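Local coordinates for periplasmic binding protein/LacI transcriptional regulator (Burkholderia multivorans, PDB 4YLE) that probably binds a simple sugar in the periplasm and hands it to an ABC transporter as its solute-binding protein, at residues A[165-170]-A[224-229]; A[151-156]-A[184-189]. One frame throughout, in Å; residues are numbered along the deposited sequence.

Interaction 1: A[165-170]-A[224-229]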
loop_
_atom_site.group_PDB
_atom_site.type_symbol
_atom_site.label_atom_id
_atom_site.label_comp_id
_atom_site.label_asym_id
_atom_site.label_seq_id
_atom_site.Cartn_x
_atom_site.Cartn_y
_atom_site.Cartn_z
ATOM N N ASP A 165 -19.529 -5.906 -19.703
ATOM C CA ASP A 165 -19.316 -4.523 -19.267
ATOM C C ASP A 165 -17.839 -4.126 -19.315
ATOM O O ASP A 165 -16.992 -4.854 -18.823
ATOM C CB ASP A 165 -19.812 -4.306 -17.845
ATOM C CG ASP A 165 -21.311 -4.151 -17.753
ATOM O OD1 ASP A 165 -21.994 -4.127 -18.796
ATOM O OD2 ASP A 165 -21.789 -4.031 -16.610
ATOM N N GLN A 166 -17.570 -2.961 -19.897
ATOM C CA GLN A 166 -16.237 -2.374 -19.963
ATOM C C GLN A 166 -15.831 -1.719 -18.648
ATOM O O GLN A 166 -16.583 -0.931 -18.080
ATOM C CB GLN A 166 -16.187 -1.315 -21.059
ATOM C CG GLN A 166 -16.317 -1.873 -22.483
ATOM C CD GLN A 166 -16.335 -0.787 -23.516
ATOM O OE1 GLN A 166 -16.654 0.362 -23.221
ATOM N NE2 GLN A 166 -16.000 -1.144 -24.756
ATOM N N VAL A 167 -14.626 -2.015 -18.164
ATOM C CA VAL A 167 -14.096 -1.346 -16.983
ATOM C C VAL A 167 -12.631 -0.957 -17.196
ATOM O O VAL A 167 -11.971 -1.508 -18.073
ATOM C CB VAL A 167 -14.248 -2.259 -15.732
ATOM C CG1 VAL A 167 -15.688 -2.796 -15.685
ATOM C CG2 VAL A 167 -13.259 -3.404 -15.787
ATOM N N GLY A 168 -12.161 0.009 -16.408
ATOM C CA GLY A 168 -10.776 0.422 -16.399
ATOM C C GLY A 168 -10.183 0.218 -15.038
ATOM O O GLY A 168 -10.878 0.318 -14.035
ATOM N N ILE A 169 -8.885 -0.103 -15.014
ATOM C CA ILE A 169 -8.132 -0.250 -13.770
ATOM C C ILE A 169 -7.129 0.896 -13.643
ATOM O O ILE A 169 -6.282 1.113 -14.521
ATOM C CB ILE A 169 -7.412 -1.602 -13.715
ATOM C CG1 ILE A 169 -8.448 -2.710 -13.782
ATOM C CG2 ILE A 169 -6.554 -1.731 -12.440
ATOM C CD1 ILE A 169 -7.869 -4.130 -13.826
ATOM N N VAL A 170 -7.252 1.627 -12.548
ATOM C CA VAL A 170 -6.328 2.688 -12.198
ATOM C C VAL A 170 -5.343 2.107 -11.171
ATOM O O VAL A 170 -5.704 1.824 -10.037
ATOM C CB VAL A 170 -7.042 3.920 -11.652
ATOM C CG1 VAL A 170 -6.043 5.089 -11.503
ATOM C CG2 VAL A 170 -8.166 4.324 -12.572
ATOM N N LEU A 224 -17.936 3.020 -20.566
ATOM C CA LEU A 224 -17.281 2.523 -19.368
ATOM C C LEU A 224 -18.271 2.376 -18.222
ATOM O O LEU A 224 -19.091 3.262 -17.995
ATOM C CB LEU A 224 -16.149 3.462 -18.945
ATOM C CG LEU A 224 -15.105 2.761 -18.081
ATOM C CD1 LEU A 224 -14.265 1.858 -18.967
ATOM C CD2 LEU A 224 -14.233 3.777 -17.340
ATOM N N LYS A 225 -18.187 1.262 -17.492
ATOM C CA LYS A 225 -19.138 1.007 -16.409
ATOM C C LYS A 225 -18.531 1.088 -15.014
ATOM O O LYS A 225 -19.264 1.229 -14.040
ATOM C CB LYS A 225 -19.753 -0.372 -16.592
ATOM C CG LYS A 225 -20.582 -0.489 -17.835
ATOM C CD LYS A 225 -21.901 0.241 -17.662
ATOM C CE LYS A 225 -22.864 -0.146 -18.772
ATOM N NZ LYS A 225 -24.236 0.360 -18.510
ATOM N N ALA A 226 -17.202 0.995 -14.901
ATOM C CA ALA A 226 -16.569 1.051 -13.604
ATOM C C ALA A 226 -15.097 1.392 -13.714
ATOM O O ALA A 226 -14.444 1.144 -14.732
ATOM C CB ALA A 226 -16.720 -0.263 -12.882
ATOM N N LEU A 227 -14.600 1.963 -12.635
ATOM C CA LEU A 227 -13.190 2.244 -12.463
ATOM C C LEU A 227 -12.717 1.552 -11.202
ATOM O O LEU A 227 -13.230 1.834 -10.128
ATOM C CB LEU A 227 -12.959 3.738 -12.339
ATOM C CG LEU A 227 -13.236 4.511 -13.633
ATOM C CD1 LEU A 227 -13.630 5.979 -13.379
ATOM C CD2 LEU A 227 -12.048 4.422 -14.575
ATOM N N LEU A 228 -11.746 0.651 -11.352
ATOM C CA LEU A 228 -11.240 -0.118 -10.229
ATOM C C LEU A 228 -9.883 0.473 -9.858
ATOM O O LEU A 228 -8.938 0.393 -10.657
ATOM C CB LEU A 228 -11.099 -1.596 -10.586
ATOM C CG LEU A 228 -12.354 -2.384 -10.974
ATOM C CD1 LEU A 228 -12.891 -1.985 -12.334
ATOM C CD2 LEU A 228 -12.045 -3.874 -10.936
ATOM N N CYS A 229 -9.781 1.058 -8.667
ATOM C CA CYS A 229 -8.627 1.856 -8.286
ATOM C C CYS A 229 -7.813 1.179 -7.223
ATOM O O CYS A 229 -8.365 0.697 -6.237
ATOM C CB CYS A 229 -9.055 3.233 -7.789
ATOM S SG CYS A 229 -10.014 4.135 -9.005
#
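L228 reaches V167 because its CG stands anti to its own carbonyl carbon (chi1 -62°) and chi2 of 71° then sends CD1 across to the neighbouring strand. CD1 lies 3.7 Å from V167 CB and also rests on the G168 carbonyl oxygen. The two side chains cross obliquely. V167 splits its branches: CG2 lies near L228 CD1, while CG1 meets A226 CB at 3.9 Å. On the other face of the sheet, C229 SG is anti to its carbonyl carbon (chi1 -57°) and sits 4.0 Å from both V170 CB and V170 CG2.

The strands run parallel, and G168 is gripped on both its backbone polar atoms. G168 N donates to A226 O at 3.1 Å. L228 N donates to G168 O at 2.8 Å, and V170 N to L228 O. At the start of the pairing, K225 N rather than A226 N reaches Q166 O, at 2.8 Å. A226 N is buried here without a partner in the model. The K225 chain runs past D165, with CG 3.7 Å from D165 CG. The D165 carboxylate is salt-bridged by K162, and K225 NZ stays apart from it. L224 tucks CD1 against the V167 carbonyl carbon and fits beside side-chain-less G168.

The pair forms the middle of the four-stranded parallel sheet of one lobe. Strand 196-202 bonds to the other edge of 166-171, through V167 and I169. Helix 207-220 packs on the face of V170, L224 and L227. Helix 177-193 lies against the face of I169 and L228, and its F186 touches both.

Interaction 2: A[151-156]-A[184-189]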
loop_
_atom_site.group_PDB
_atom_site.type_symbol
_atom_site.label_atom_id
_atom_site.label_comp_id
_atom_site.label_asym_id
_atom_site.label_seq_id
_atom_site.Cartn_x
_atom_site.Cartn_y
_atom_site.Cartn_z
ATOM N N ARG A 151 -9.186 -8.912 -5.114
ATOM C CA ARG A 151 -10.203 -9.850 -5.620
ATOM C C ARG A 151 -11.496 -9.708 -4.841
ATOM O O ARG A 151 -12.576 -9.766 -5.431
ATOM C CB ARG A 151 -9.706 -11.286 -5.537
ATOM C CG ARG A 151 -10.720 -12.387 -6.006
ATOM C CD ARG A 151 -11.039 -12.290 -7.475
ATOM N NE ARG A 151 -12.112 -13.221 -7.858
ATOM C CZ ARG A 151 -11.917 -14.464 -8.289
ATOM N NH1 ARG A 151 -10.689 -14.952 -8.430
ATOM N NH2 ARG A 151 -12.959 -15.224 -8.593
ATOM N N LYS A 152 -11.401 -9.541 -3.518
ATOM C CA LYS A 152 -12.606 -9.282 -2.719
ATOM C C LYS A 152 -13.369 -8.051 -3.226
ATOM O O LYS A 152 -14.590 -8.083 -3.359
ATOM C CB LYS A 152 -12.256 -9.063 -1.249
ATOM C CG LYS A 152 -11.841 -10.309 -0.502
ATOM C CD LYS A 152 -11.588 -9.981 0.960
ATOM C CE LYS A 152 -11.378 -11.257 1.768
ATOM N NZ LYS A 152 -11.485 -11.016 3.246
ATOM N N VAL A 153 -12.647 -6.947 -3.439
ATOM C CA VAL A 153 -13.239 -5.693 -3.886
ATOM C C VAL A 153 -13.816 -5.883 -5.285
ATOM O O VAL A 153 -14.961 -5.550 -5.528
ATOM C CB VAL A 153 -12.218 -4.565 -3.865
ATOM C CG1 VAL A 153 -12.826 -3.257 -4.399
ATOM C CG2 VAL A 153 -11.689 -4.404 -2.406
ATOM N N GLY A 154 -13.020 -6.445 -6.182
ATOM C CA GLY A 154 -13.483 -6.742 -7.528
ATOM C C GLY A 154 -14.730 -7.623 -7.579
ATOM O O GLY A 154 -15.641 -7.385 -8.411
ATOM N N ASP A 155 -14.788 -8.641 -6.719
ATOM C CA ASP A 155 -15.952 -9.537 -6.671
ATOM C C ASP A 155 -17.230 -8.808 -6.293
ATOM O O ASP A 155 -18.290 -9.106 -6.840
ATOM C CB ASP A 155 -15.731 -10.690 -5.670
ATOM C CG ASP A 155 -14.803 -11.773 -6.202
ATOM O OD1 ASP A 155 -14.550 -11.814 -7.425
ATOM O OD2 ASP A 155 -14.330 -12.590 -5.380
ATOM N N TYR A 156 -17.156 -7.909 -5.324
ATOM C CA TYR A 156 -18.334 -7.149 -4.937
ATOM C C TYR A 156 -18.841 -6.303 -6.112
ATOM O O TYR A 156 -20.038 -6.295 -6.417
ATOM C CB TYR A 156 -18.031 -6.272 -3.728
ATOM C CG TYR A 156 -19.274 -5.667 -3.117
ATOM C CD1 TYR A 156 -20.163 -6.439 -2.375
ATOM C CD2 TYR A 156 -19.565 -4.342 -3.300
ATOM C CE1 TYR A 156 -21.309 -5.878 -1.820
ATOM C CE2 TYR A 156 -20.705 -3.777 -2.755
ATOM C CZ TYR A 156 -21.566 -4.538 -2.016
ATOM O OH TYR A 156 -22.711 -3.966 -1.483
ATOM N N ALA A 184 -3.768 -7.414 -10.570
ATOM C CA ALA A 184 -4.038 -8.801 -10.902
ATOM C C ALA A 184 -5.322 -9.318 -10.230
ATOM O O ALA A 184 -6.124 -9.990 -10.873
ATOM C CB ALA A 184 -2.835 -9.664 -10.513
ATOM N N GLY A 185 -5.524 -8.991 -8.944
ATOM C CA GLY A 185 -6.758 -9.361 -8.250
ATOM C C GLY A 185 -7.991 -8.759 -8.906
ATOM O O GLY A 185 -9.018 -9.429 -9.064
ATOM N N PHE A 186 -7.882 -7.492 -9.301
ATOM C CA PHE A 186 -8.968 -6.822 -10.005
ATOM C C PHE A 186 -9.249 -7.540 -11.326
ATOM O O PHE A 186 -10.392 -7.822 -11.663
ATOM C CB PHE A 186 -8.612 -5.354 -10.256
ATOM C CG PHE A 186 -8.755 -4.429 -9.050
ATOM C CD1 PHE A 186 -9.792 -4.570 -8.135
ATOM C CD2 PHE A 186 -7.948 -3.306 -8.928
ATOM C CE1 PHE A 186 -9.944 -3.684 -7.080
ATOM C CE2 PHE A 186 -8.098 -2.413 -7.854
ATOM C CZ PHE A 186 -9.096 -2.596 -6.959
ATOM N N GLN A 187 -8.198 -7.842 -12.073
ATOM C CA GLN A 187 -8.361 -8.557 -13.345
ATOM C C GLN A 187 -9.032 -9.927 -13.107
ATOM O O GLN A 187 -9.902 -10.323 -13.838
ATOM C CB GLN A 187 -7.024 -8.762 -14.062
ATOM C CG GLN A 187 -6.256 -7.507 -14.450
ATOM C CD GLN A 187 -6.386 -7.130 -15.904
ATOM O OE1 GLN A 187 -7.373 -7.449 -16.568
ATOM N NE2 GLN A 187 -5.374 -6.447 -16.411
ATOM N N ASP A 188 -8.630 -10.635 -12.052
ATOM C CA ASP A 188 -9.202 -11.941 -11.739
ATOM C C ASP A 188 -10.703 -11.842 -11.554
ATOM O O ASP A 188 -11.470 -12.669 -12.057
ATOM C CB ASP A 188 -8.596 -12.503 -10.446
ATOM C CG ASP A 188 -7.095 -12.824 -10.558
ATOM O OD1 ASP A 188 -6.563 -12.972 -11.691
ATOM O OD2 ASP A 188 -6.466 -13.006 -9.461
ATOM N N ALA A 189 -11.117 -10.820 -10.810
ATOM C CA ALA A 189 -12.533 -10.614 -10.519
ATOM C C ALA A 189 -13.325 -10.332 -11.790
ATOM O O ALA A 189 -14.405 -10.909 -12.013
ATOM C CB ALA A 189 -12.683 -9.481 -9.533
HETATM O O HOH W 1 -8.002 -13.814 -7.501
HETATM O O HOH W 2 -16.145 -11.762 -9.636
#
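R151 and G185 bring the two helices together, with their CA atoms 4.4 Å apart. The short axes pass at 7.6 Å and run in roughly the same direction, 33° apart. One turn on, A189 CB presses on G154, 3.5 Å from its CA, which is tight for two carbons. G154 and G185 have no side chains, and this lets the backbones approach so closely.

R151 lies across helix 184-189. Its CD touches A189 N at 3.6 Å, and D188 O sits over the centre of one guanidinium face. NE donates in the guanidinium plane to D155 OD1 at 2.8 Å, a salt bridge within its own helix that fixes the group's position. One water joins R151 NH1 to D188 OD2, whose direct partner is R147. A second water ties D155 OD1 to A189 O. On the inner side, V153 CG1 meets the edge of the F186 ring at CE1, 4.0 Å away.

G185 and A189, four residues apart, give the small-residue spacing familiar from close helix crossings. Here it joins neighbouring helices of the alternating helix-and-strand lobe of a periplasmic binding protein.

In the fold
F186 joins the two contacts. Its ring packs on L228 and C229 of interaction 1, and it also packs within interaction 2. I169 reaches F186 and Q187, so both contacts belong to one lobe. Helix 146-160, strand 166-171 and helix 177-193 follow in succession. Both contacts are largely buried. Interaction 1 has ten of twelve touching residues buried. It is the sheet itself, held by backbone hydrogen bonds with apolar side chains on both faces. Interaction 2 has five of eight buried. Its inner side is apolar and close-packed; R151, D155 and D188 are partly exposed, with bridging waters. The side chains of C229 and F186 are each about 10 Å from the bound unknown ligand.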